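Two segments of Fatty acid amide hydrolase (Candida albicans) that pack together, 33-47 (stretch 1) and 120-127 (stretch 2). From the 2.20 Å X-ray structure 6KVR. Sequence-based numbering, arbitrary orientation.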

ATOM      1  N   LYS A  33     -15.551  38.049  -6.547  1.00 25.61           N
ATOM      2  CA  LYS A  33     -16.881  37.460  -6.421  1.00 28.09           C
ATOM      3  C   LYS A  33     -16.905  36.369  -5.351  1.00 31.01           C
ATOM      4  O   LYS A  33     -17.835  36.305  -4.536  1.00 30.94           O
ATOM      5  N   TYR A  34     -15.873  35.512  -5.323  1.00 31.21           N
ATOM      6  CA  TYR A  34     -15.805  34.457  -4.312  1.00 30.42           C
ATOM      7  C   TYR A  34     -15.734  35.045  -2.907  1.00 29.40           C
ATOM      8  O   TYR A  34     -16.344  34.513  -1.967  1.00 29.86           O
ATOM      9  N   ARG A  35     -14.981  36.135  -2.741  1.00 31.43           N
ATOM     10  CA  ARG A  35     -14.895  36.783  -1.435  1.00 32.21           C
ATOM     11  C   ARG A  35     -16.226  37.408  -1.049  1.00 33.99           C
ATOM     12  O   ARG A  35     -16.664  37.299   0.108  1.00 31.73           O
ATOM     13  N   GLN A  36     -16.890  38.056  -2.011  1.00 32.59           N
ATOM     14  CA  GLN A  36     -18.181  38.675  -1.720  1.00 34.07           C
ATOM     15  C   GLN A  36     -19.220  37.623  -1.373  1.00 34.25           C
ATOM     16  O   GLN A  36     -20.052  37.837  -0.482  1.00 33.15           O
ATOM     17  N   ASP A  37     -19.168  36.465  -2.046  1.00 32.18           N
ATOM     18  CA  ASP A  37     -20.117  35.401  -1.743  1.00 29.51           C
ATOM     19  C   ASP A  37     -19.945  34.898  -0.315  1.00 31.11           C
ATOM     20  O   ASP A  37     -20.931  34.547   0.341  1.00 30.40           O
ATOM     21  N   LEU A  38     -18.710  34.871   0.193  1.00 34.21           N
ATOM     22  CA  LEU A  38     -18.509  34.456   1.580  1.00 31.64           C
ATOM     23  C   LEU A  38     -19.102  35.482   2.551  1.00 31.22           C
ATOM     24  O   LEU A  38     -19.795  35.111   3.513  1.00 33.64           O
ATOM     25  N   LYS A  39     -18.847  36.777   2.314  1.00 32.63           N
ATOM     26  CA  LYS A  39     -19.447  37.813   3.156  1.00 37.26           C
ATOM     27  C   LYS A  39     -20.960  37.708   3.157  1.00 35.49           C
ATOM     28  O   LYS A  39     -21.589  37.791   4.214  1.00 36.12           O
ATOM     29  N   ASP A  40     -21.565  37.520   1.976  1.00 37.36           N
ATOM     30  CA  ASP A  40     -23.018  37.424   1.893  1.00 34.01           C
ATOM     31  C   ASP A  40     -23.551  36.210   2.634  1.00 36.91           C
ATOM     32  O   ASP A  40     -24.738  36.182   2.978  1.00 34.28           O
ATOM     33  N   ALA A  41     -22.709  35.209   2.898  1.00 35.35           N
ATOM     34  CA  ALA A  41     -23.164  33.974   3.521  1.00 30.70           C
ATOM     35  C   ALA A  41     -23.041  33.983   5.047  1.00 33.26           C
ATOM     36  O   ALA A  41     -23.426  32.998   5.689  1.00 36.02           O
ATOM     37  N   ILE A  42     -22.523  35.057   5.643  1.00 32.20           N
ATOM     38  CA  ILE A  42     -22.438  35.197   7.097  1.00 33.57           C
ATOM     39  C   ILE A  42     -23.786  35.663   7.642  1.00 38.10           C
ATOM     40  O   ILE A  42     -24.248  36.753   7.284  1.00 40.12           O
ATOM     41  N   PRO A  43     -24.457  34.894   8.498  1.00 36.46           N
ATOM     42  CA  PRO A  43     -25.746  35.350   9.049  1.00 39.21           C
ATOM     43  C   PRO A  43     -25.541  36.446  10.090  1.00 39.95           C
ATOM     44  O   PRO A  43     -24.837  36.255  11.086  1.00 37.27           O
ATOM     45  N   LYS A  44     -26.178  37.598   9.867  1.00 45.87           N
ATOM     46  CA  LYS A  44     -25.922  38.752  10.731  1.00 49.57           C
ATOM     47  C   LYS A  44     -26.366  38.502  12.170  1.00 47.99           C
ATOM     48  O   LYS A  44     -25.699  38.935  13.116  1.00 52.63           O
ATOM     49  N   ASN A  45     -27.477  37.794  12.364  1.00 40.58           N
ATOM     50  CA  ASN A  45     -27.916  37.501  13.727  1.00 46.29           C
ATOM     51  C   ASN A  45     -26.885  36.682  14.497  1.00 45.05           C
ATOM     52  O   ASN A  45     -26.865  36.725  15.732  1.00 42.93           O
ATOM     53  N   TYR A  46     -26.022  35.938  13.799  1.00 44.91           N
ATOM     54  CA  TYR A  46     -24.974  35.156  14.447  1.00 44.15           C
ATOM     55  C   TYR A  46     -23.671  35.929  14.595  1.00 44.39           C
ATOM     56  O   TYR A  46     -22.724  35.415  15.204  1.00 40.74           O
ATOM     57  N   THR A  47     -23.602  37.140  14.052  1.00 43.80           N
ATOM     58  CA  THR A  47     -22.400  37.950  14.092  1.00 45.77           C
ATOM     59  C   THR A  47     -22.448  38.870  15.315  1.00 49.34           C
ATOM     60  O   THR A  47     -23.423  38.903  16.071  1.00 45.77           O
ATOM     61  N   CYS A 120     -11.506  31.444   9.477  1.00 27.27           N
ATOM     62  CA  CYS A 120     -11.302  30.028   9.223  1.00 25.87           C
ATOM     63  C   CYS A 120     -12.160  29.443   8.094  1.00 27.69           C
ATOM     64  O   CYS A 120     -11.862  28.332   7.643  1.00 31.54           O
ATOM     65  N   ALA A 121     -13.194  30.137   7.613  1.00 26.09           N
ATOM     66  CA  ALA A 121     -14.057  29.597   6.562  1.00 28.90           C
ATOM     67  C   ALA A 121     -13.657  30.113   5.178  1.00 31.97           C
ATOM     68  O   ALA A 121     -13.225  31.262   5.033  1.00 29.08           O
HETATM   69  N   MSE A 122     -13.804  29.253   4.156  1.00 31.02           N
HETATM   70  CA  MSE A 122     -13.724  29.691   2.752  1.00 33.10           C
HETATM   71  C   MSE A 122     -15.099  29.736   2.096  1.00 30.92           C
HETATM   72  O   MSE A 122     -15.310  30.461   1.120  1.00 31.13           O
ATOM     73  N   GLU A 123     -16.012  28.918   2.617  1.00 28.33           N
ATOM     74  CA  GLU A 123     -17.370  28.823   2.114  1.00 28.52           C
ATOM     75  C   GLU A 123     -18.281  28.565   3.300  1.00 30.12           C
ATOM     76  O   GLU A 123     -17.961  27.761   4.180  1.00 33.63           O
ATOM     77  N   LEU A 124     -19.408  29.265   3.328  1.00 31.46           N
ATOM     78  CA  LEU A 124     -20.406  29.098   4.370  1.00 29.30           C
ATOM     79  C   LEU A 124     -21.737  28.827   3.700  1.00 25.19           C
ATOM     80  O   LEU A 124     -22.085  29.496   2.726  1.00 30.07           O
ATOM     81  N   PHE A 125     -22.464  27.829   4.189  1.00 25.59           N
ATOM     82  CA  PHE A 125     -23.783  27.560   3.627  1.00 25.64           C
ATOM     83  C   PHE A 125     -24.686  27.090   4.769  1.00 32.95           C
ATOM     84  O   PHE A 125     -25.145  25.939   4.814  1.00 30.32           O
ATOM     85  N   ILE A 126     -24.960  28.030   5.690  1.00 31.08           N
ATOM     86  CA  ILE A 126     -25.731  27.715   6.892  1.00 29.06           C
ATOM     87  C   ILE A 126     -27.151  27.312   6.519  1.00 29.60           C
ATOM     88  O   ILE A 126     -27.734  26.407   7.128  1.00 28.02           O
ATOM     89  N   ASP A 127     -27.727  27.977   5.508  1.00 30.44           N
ATOM     90  CA  ASP A 127     -29.091  27.671   5.079  1.00 32.52           C
ATOM     91  C   ASP A 127     -29.211  26.233   4.573  1.00 38.60           C
ATOM     92  O   ASP A 127     -30.139  25.504   4.956  1.00 38.99           O
TER

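The contact between the two stretches is largely apolar, with no clear direct hydrogen bond across it, and two waters tie the backbones together. Cys120 makes no contact with stretch 1. At Ala121 the CA-to-CB bond points toward stretch 1, and Ala121 CB lies 4.4 Å from Leu38 CD1, while Ala121 O approaches Leu38 CD2 at 3.5 Å. The CA-to-CB bond of Leu38, chi1 t and chi2 p, points sideways to stretch 2, yet its branched end comes nearer.

Met122, present as selenomethionine, marks the corner in the chain. Its CA-to-CB bond points sideways to stretch 1 (chi1 m), and Met122 CE sits 4.0 Å from Tyr34 CE1. The tyrosine, chi1 t, brings its ring end close to the corner, with Tyr34 CE1 3.3 Å from Met122 O; its OH is hydrogen-bonded elsewhere in the structure. Water 1 bridges the two backbones here, its O donating to Tyr34 O (2.8 Å), in addition to the helical bond from Leu38 N, and to Met122 O (2.9 Å). Glu123 points its CA-to-CB bond away, but the m, t side chain returns far enough for Glu123 CG to lie 3.4 Å from Tyr34 OH.

Leu124 points its CA-to-CB bond toward stretch 1 and is buried against Leu38, Ala41 and Ile42. Its chi1 of -94° lies between wells, and chi2 is t. Leu124 CB packs 4.2 Å from Leu38 CD1 and 3.9 Å from Ala41 CB, and Leu124 CD1 meets Ile42 CG1 at 3.8 Å; Ala41 CB also lies 3.3 Å from Leu124 O. Phe125, the N-cap residue of the following helix, points its CA-to-CB bond away. That of Ile126 (m, m) points toward stretch 1, with Ile126 CG1 4.0 Å from Pro43 CG and Ile126 CG2 4.5 Å from Tyr46 CE2. The O of water 2 accepts from Ile126 N (2.6 Å) and donates to Ala41 O (2.8 Å), linking the start of this helix to the backbone of Ala41. Asp127 makes no contact with stretch 1.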

ATOM      1  CB  LYS A  33     -17.316  36.916  -7.784  1.00 38.04           C
ATOM      2  CG  LYS A  33     -18.587  36.078  -7.796  1.00 38.99           C
ATOM      3  CD  LYS A  33     -19.840  36.916  -7.593  1.00 42.10           C
ATOM      4  CE  LYS A  33     -21.073  36.097  -7.967  1.00 41.84           C
ATOM      5  NZ  LYS A  33     -20.763  34.616  -8.017  1.00 44.02           N
ATOM      6  CB  TYR A  34     -14.592  33.559  -4.582  1.00 29.88           C
ATOM      7  CG  TYR A  34     -14.474  32.288  -3.746  1.00 30.73           C
ATOM      8  CD1 TYR A  34     -13.872  32.303  -2.492  1.00 30.66           C
ATOM      9  CD2 TYR A  34     -14.902  31.066  -4.239  1.00 31.21           C
ATOM     10  CE1 TYR A  34     -13.726  31.140  -1.748  1.00 31.69           C
ATOM     11  CE2 TYR A  34     -14.772  29.896  -3.500  1.00 32.41           C
ATOM     12  CZ  TYR A  34     -14.178  29.933  -2.256  1.00 34.98           C
ATOM     13  OH  TYR A  34     -14.043  28.758  -1.528  1.00 32.58           O
ATOM     14  CB  ARG A  35     -13.799  37.845  -1.446  1.00 30.38           C
ATOM     15  CG  ARG A  35     -12.405  37.307  -1.614  1.00 28.98           C
ATOM     16  CD  ARG A  35     -11.422  38.450  -1.739  1.00 31.31           C
ATOM     17  NE  ARG A  35     -10.078  38.009  -2.093  1.00 28.06           N
ATOM     18  CZ  ARG A  35      -9.223  38.745  -2.786  1.00 36.02           C
ATOM     19  NH1 ARG A  35      -9.563  39.935  -3.257  1.00 32.74           N
ATOM     20  NH2 ARG A  35      -7.999  38.277  -3.017  1.00 31.38           N
ATOM     21  CB  GLN A  36     -18.640  39.524  -2.910  1.00 34.24           C
ATOM     22  CG  GLN A  36     -19.830  40.423  -2.608  1.00 33.44           C
ATOM     23  CD  GLN A  36     -19.636  41.240  -1.342  1.00 36.98           C
ATOM     24  OE1 GLN A  36     -18.667  41.991  -1.219  1.00 38.23           O
ATOM     25  NE2 GLN A  36     -20.546  41.079  -0.381  1.00 33.91           N
ATOM     26  CB  ASP A  37     -19.961  34.247  -2.741  1.00 38.17           C
ATOM     27  CG  ASP A  37     -20.575  34.559  -4.107  1.00 45.21           C
ATOM     28  OD1 ASP A  37     -21.479  35.429  -4.185  1.00 47.53           O
ATOM     29  OD2 ASP A  37     -20.141  33.937  -5.108  1.00 41.72           O
ATOM     30  CB  LEU A  38     -17.022  34.231   1.854  1.00 29.33           C
ATOM     31  CG  LEU A  38     -16.595  33.866   3.284  1.00 30.54           C
ATOM     32  CD1 LEU A  38     -17.247  32.570   3.776  1.00 29.54           C
ATOM     33  CD2 LEU A  38     -15.069  33.801   3.400  1.00 27.28           C
ATOM     34  CB  LYS A  39     -19.037  39.212   2.692  1.00 41.70           C
ATOM     35  CG  LYS A  39     -17.812  39.774   3.387  1.00 49.86           C
ATOM     36  CD  LYS A  39     -17.181  40.910   2.593  1.00 52.21           C
ATOM     37  CE  LYS A  39     -15.746  41.159   3.063  1.00 53.86           C
ATOM     38  NZ  LYS A  39     -14.754  40.701   2.038  1.00 46.49           N
ATOM     39  CB  ASP A  40     -23.467  37.368   0.433  1.00 33.83           C
ATOM     40  CG  ASP A  40     -23.104  38.622  -0.356  1.00 42.20           C
ATOM     41  OD1 ASP A  40     -22.715  39.649   0.249  1.00 40.54           O
ATOM     42  OD2 ASP A  40     -23.208  38.574  -1.610  1.00 41.86           O
ATOM     43  CB  ALA A  41     -22.403  32.778   2.926  1.00 28.11           C
ATOM     44  CB  ILE A  42     -21.327  36.186   7.486  1.00 38.88           C
ATOM     45  CG1 ILE A  42     -19.944  35.618   7.159  1.00 33.15           C
ATOM     46  CG2 ILE A  42     -21.429  36.563   8.958  1.00 34.81           C
ATOM     47  CD1 ILE A  42     -18.840  36.639   7.240  1.00 27.03           C
ATOM     48  CB  PRO A  43     -26.335  34.077   9.673  1.00 39.51           C
ATOM     49  CG  PRO A  43     -25.471  32.944   9.175  1.00 36.26           C
ATOM     50  CD  PRO A  43     -24.115  33.547   8.972  1.00 33.23           C
ATOM     51  CB  LYS A  44     -26.602  39.998  10.178  1.00 50.05           C
ATOM     52  CG  LYS A  44     -25.735  41.242  10.363  1.00 58.60           C
ATOM     53  CD  LYS A  44     -26.546  42.439  10.821  1.00 53.77           C
ATOM     54  CE  LYS A  44     -25.648  43.529  11.393  1.00 53.83           C
ATOM     55  NZ  LYS A  44     -26.452  44.563  12.121  1.00 59.66           N
ATOM     56  CB  ASN A  45     -29.263  36.778  13.698  1.00 48.83           C
ATOM     57  CG  ASN A  45     -29.373  35.789  12.545  1.00 56.12           C
ATOM     58  OD1 ASN A  45     -29.079  36.130  11.387  1.00 51.18           O
ATOM     59  ND2 ASN A  45     -29.800  34.553  12.855  1.00 51.72           N
ATOM     60  CB  TYR A  46     -24.708  33.863  13.672  1.00 35.71           C
ATOM     61  CG  TYR A  46     -25.804  32.839  13.781  1.00 39.71           C
ATOM     62  CD1 TYR A  46     -26.841  32.985  14.704  1.00 38.89           C
ATOM     63  CD2 TYR A  46     -25.810  31.722  12.954  1.00 39.10           C
ATOM     64  CE1 TYR A  46     -27.854  32.040  14.797  1.00 39.95           C
ATOM     65  CE2 TYR A  46     -26.816  30.769  13.044  1.00 40.05           C
ATOM     66  CZ  TYR A  46     -27.830  30.928  13.967  1.00 43.13           C
ATOM     67  OH  TYR A  46     -28.822  29.972  14.049  1.00 43.30           O
ATOM     68  CB  THR A  47     -22.248  38.735  12.781  1.00 52.61           C
ATOM     69  OG1 THR A  47     -20.862  39.017  12.551  1.00 61.34           O
ATOM     70  CG2 THR A  47     -23.022  40.060  12.818  1.00 46.23           C
ATOM     71  CB  CYS A 120     -11.562  29.239  10.510  1.00 27.19           C
ATOM     72  SG  CYS A 120     -13.237  29.467  11.137  1.00 37.36           S
ATOM     73  CB  ALA A 121     -15.526  29.940   6.832  1.00 27.91           C
HETATM   74  CB  MSE A 122     -12.823  28.777   1.904  1.00 33.06           C
HETATM   75  CG  MSE A 122     -11.504  28.410   2.525  1.00 36.58           C
HETATM   76 SE   MSE A 122     -10.024  28.245   1.210  0.45 36.04          SE
HETATM   77  CE  MSE A 122     -10.483  29.903   0.318  1.00 27.79           C
ATOM     78  CB  GLU A 123     -17.528  27.705   1.068  1.00 29.33           C
ATOM     79  CG  GLU A 123     -17.207  28.124  -0.374  1.00 37.24           C
ATOM     80  CD  GLU A 123     -17.807  27.181  -1.434  1.00 41.01           C
ATOM     81  OE1 GLU A 123     -17.844  27.558  -2.635  1.00 38.24           O
ATOM     82  OE2 GLU A 123     -18.232  26.060  -1.063  1.00 32.16           O
ATOM     83  CB  LEU A 124     -20.506  30.346   5.232  1.00 35.61           C
ATOM     84  CG  LEU A 124     -19.684  30.404   6.508  1.00 36.18           C
ATOM     85  CD1 LEU A 124     -19.848  31.796   7.131  1.00 30.98           C
ATOM     86  CD2 LEU A 124     -20.173  29.327   7.437  1.00 29.58           C
ATOM     87  CB  PHE A 125     -23.758  26.569   2.457  1.00 30.67           C
ATOM     88  CG  PHE A 125     -22.722  25.474   2.556  1.00 27.61           C
ATOM     89  CD1 PHE A 125     -21.395  25.703   2.194  1.00 32.67           C
ATOM     90  CD2 PHE A 125     -23.092  24.191   2.933  1.00 30.58           C
ATOM     91  CE1 PHE A 125     -20.437  24.662   2.245  1.00 30.27           C
ATOM     92  CE2 PHE A 125     -22.159  23.150   2.990  1.00 28.55           C
ATOM     93  CZ  PHE A 125     -20.824  23.388   2.647  1.00 30.62           C
ATOM     94  CB  ILE A 126     -25.717  28.918   7.862  1.00 35.65           C
ATOM     95  CG1 ILE A 126     -24.282  29.285   8.261  1.00 38.98           C
ATOM     96  CG2 ILE A 126     -26.552  28.634   9.106  1.00 32.79           C
ATOM     97  CD1 ILE A 126     -23.476  28.123   8.799  1.00 37.20           C
ATOM     98  CB  ASP A 127     -29.530  28.670   4.007  1.00 36.68           C
ATOM     99  CG  ASP A 127     -28.539  28.757   2.846  1.00 51.83           C
ATOM    100  OD1 ASP A 127     -28.868  29.398   1.811  1.00 59.74           O
ATOM    101  OD2 ASP A 127     -27.427  28.192   2.966  1.00 55.34           O
TER
HETATM  102  O   HOH W   1     -16.788  31.993  -0.826  1.00 32.17           O
HETATM  103  O   HOH W   2     -24.563  30.542   5.162  1.00 32.23           O